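Local coordinates for extracellular solute-binding protein, family 1 (Bifidobacterium longum subsp. infantis ATCC 15697, PDB 3OMB) that probably captures a solute, by its family a sugar or oligosaccharide, outside the cell for an ABC importer, and holds a magnesium ion, at residues 97-102 with 353-358. Sequence-based numbering, arbitrary orientation.
Sequences DVNLNG and GLSISS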
loop_
_atom_site.group_PDB
_atom_site.type_symbol
_atom_site.label_atom_id
_atom_site.label_comp_id
_atom_site.label_asym_id
_atom_site.label_seq_id
_atom_site.Cartn_x
_atom_site.Cartn_y
_atom_site.Cartn_z
ATOM N N ASP A 97 8.845 -8.667 -24.171
ATOM C CA ASP A 97 8.236 -10.001 -24.079
ATOM C C ASP A 97 7.601 -10.271 -22.716
ATOM O O ASP A 97 6.475 -10.744 -22.631
ATOM C CB ASP A 97 9.264 -11.103 -24.353
ATOM C CG ASP A 97 9.844 -11.044 -25.757
ATOM O OD1 ASP A 97 9.173 -10.483 -26.661
ATOM O OD2 ASP A 97 10.978 -11.572 -25.945
ATOM N N VAL A 98 8.369 -10.006 -21.664
ATOM C CA VAL A 98 7.930 -10.184 -20.295
ATOM C C VAL A 98 8.002 -8.811 -19.628
ATOM O O VAL A 98 8.960 -8.064 -19.830
ATOM C CB VAL A 98 8.814 -11.217 -19.542
ATOM C CG1 VAL A 98 8.422 -11.327 -18.032
ATOM C CG2 VAL A 98 8.763 -12.589 -20.232
ATOM N N ASN A 99 6.985 -8.482 -18.838
ATOM C CA ASN A 99 6.901 -7.165 -18.235
ATOM C C ASN A 99 6.615 -7.291 -16.753
ATOM O O ASN A 99 5.605 -7.883 -16.353
ATOM C CB ASN A 99 5.816 -6.348 -18.922
ATOM C CG ASN A 99 6.064 -6.193 -20.394
ATOM O OD1 ASN A 99 6.747 -5.277 -20.804
ATOM N ND2 ASN A 99 5.540 -7.111 -21.194
ATOM N N LEU A 100 7.521 -6.735 -15.951
ATOM C CA LEU A 100 7.425 -6.795 -14.500
ATOM C C LEU A 100 7.003 -5.440 -13.941
ATOM O O LEU A 100 7.743 -4.464 -14.037
ATOM C CB LEU A 100 8.755 -7.268 -13.873
ATOM C CG LEU A 100 9.399 -8.531 -14.473
ATOM C CD1 LEU A 100 10.616 -8.942 -13.662
ATOM C CD2 LEU A 100 8.420 -9.711 -14.593
ATOM N N ASN A 101 5.806 -5.400 -13.361
ATOM C CA ASN A 101 5.204 -4.180 -12.848
ATOM C C ASN A 101 5.180 -3.086 -13.903
ATOM O O ASN A 101 5.426 -1.926 -13.602
ATOM C CB ASN A 101 5.903 -3.683 -11.578
ATOM C CG ASN A 101 5.544 -4.503 -10.354
ATOM O OD1 ASN A 101 4.386 -4.572 -9.960
ATOM N ND2 ASN A 101 6.543 -5.107 -9.735
ATOM N N GLY A 102 4.911 -3.478 -15.143
ATOM C CA GLY A 102 4.817 -2.520 -16.243
ATOM C C GLY A 102 3.398 -2.062 -16.488
ATOM O O GLY A 102 3.147 -0.871 -16.594
ATOM N N GLY A 353 1.594 -7.618 -11.471
ATOM C CA GLY A 353 3.029 -7.820 -11.447
ATOM C C GLY A 353 3.573 -8.341 -12.768
ATOM O O GLY A 353 4.527 -7.771 -13.297
ATOM N N LEU A 354 2.983 -9.414 -13.301
ATOM C CA LEU A 354 3.474 -10.000 -14.543
ATOM C C LEU A 354 2.513 -9.943 -15.727
ATOM O O LEU A 354 1.360 -10.343 -15.608
ATOM C CB LEU A 354 3.927 -11.447 -14.315
ATOM C CG LEU A 354 4.778 -11.981 -15.482
ATOM C CD1 LEU A 354 6.118 -12.478 -15.039
ATOM C CD2 LEU A 354 3.999 -13.058 -16.203
ATOM N N SER A 355 3.008 -9.447 -16.863
ATOM C CA SER A 355 2.283 -9.496 -18.136
ATOM C C SER A 355 3.212 -9.900 -19.292
ATOM O O SER A 355 4.396 -9.547 -19.318
ATOM C CB SER A 355 1.577 -8.164 -18.430
ATOM O OG SER A 355 2.457 -7.054 -18.325
ATOM N N ILE A 356 2.675 -10.665 -20.235
ATOM C CA ILE A 356 3.475 -11.170 -21.336
ATOM C C ILE A 356 2.908 -10.682 -22.641
ATOM O O ILE A 356 1.688 -10.710 -22.846
ATOM C CB ILE A 356 3.617 -12.717 -21.292
ATOM C CG1 ILE A 356 4.567 -13.104 -20.151
ATOM C CG2 ILE A 356 4.167 -13.282 -22.616
ATOM C CD1 ILE A 356 4.508 -14.559 -19.742
ATOM N N SER A 357 3.802 -10.215 -23.511
ATOM C CA SER A 357 3.436 -9.782 -24.850
ATOM C C SER A 357 2.798 -10.935 -25.617
ATOM O O SER A 357 3.336 -12.040 -25.648
ATOM C CB SER A 357 4.687 -9.312 -25.588
ATOM O OG SER A 357 4.388 -8.978 -26.931
ATOM N N SER A 358 1.647 -10.693 -26.233
ATOM C CA SER A 358 1.102 -11.700 -27.156
ATOM C C SER A 358 2.044 -11.922 -28.365
ATOM O O SER A 358 2.082 -13.017 -28.933
ATOM C CB SER A 358 -0.331 -11.363 -27.587
ATOM O OG SER A 358 -0.340 -10.298 -28.521
HETATM O O HOH W 1 7.183 -8.525 -27.418
HETATM O O HOH W 2 3.652 -5.918 -15.938
#
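Leu354 CD1 reaches across to touch two side chains of the facing strand, Leu100 CD2 at 3.6 Å and Val98 CG1 at 3.9 Å. Strand 352-356, arriving after 250 intervening residues, adds antiparallel to 98-100 as the last in the order 71-78, 41-48, 98-100, 352-356, consistent with one lobe of a type 2 periplasmic-binding-protein fold; a classic bulge at Gly353 and Leu354 faces Ile152 on its other side. The two leucine side chains run alongside each other in the same direction, and Val98 CG1 is brought to this spot by standing anti to its own backbone N (chi1 175°). Ile356 continues the apolar face, which helix 363-373 covers through Ala366, Ala370 and Leu373.

Backbone bonds zip the strands from Ser357 N to Asp97 O at one end to Asn101 N to Gly353 O (2.7 Å) at the other. On the face of Asn99 and Ser355 the contact turns polar. Ser355 O takes two donors from Asn99: the backbone N at 2.8 Å, and ND2 at 3.3 Å from above the carbonyl plane. ND2 also donates to Ala96 O, which fixes the rotation of the amide. A leucine in place of Asn99 would probably leave Ala96 O without this donor and Ser355 O with one fewer. Beyond, one water donates to Asn99 O and accepts from Gly102 N; another accepts from Ser357 OG and donates to Asp97 OD1.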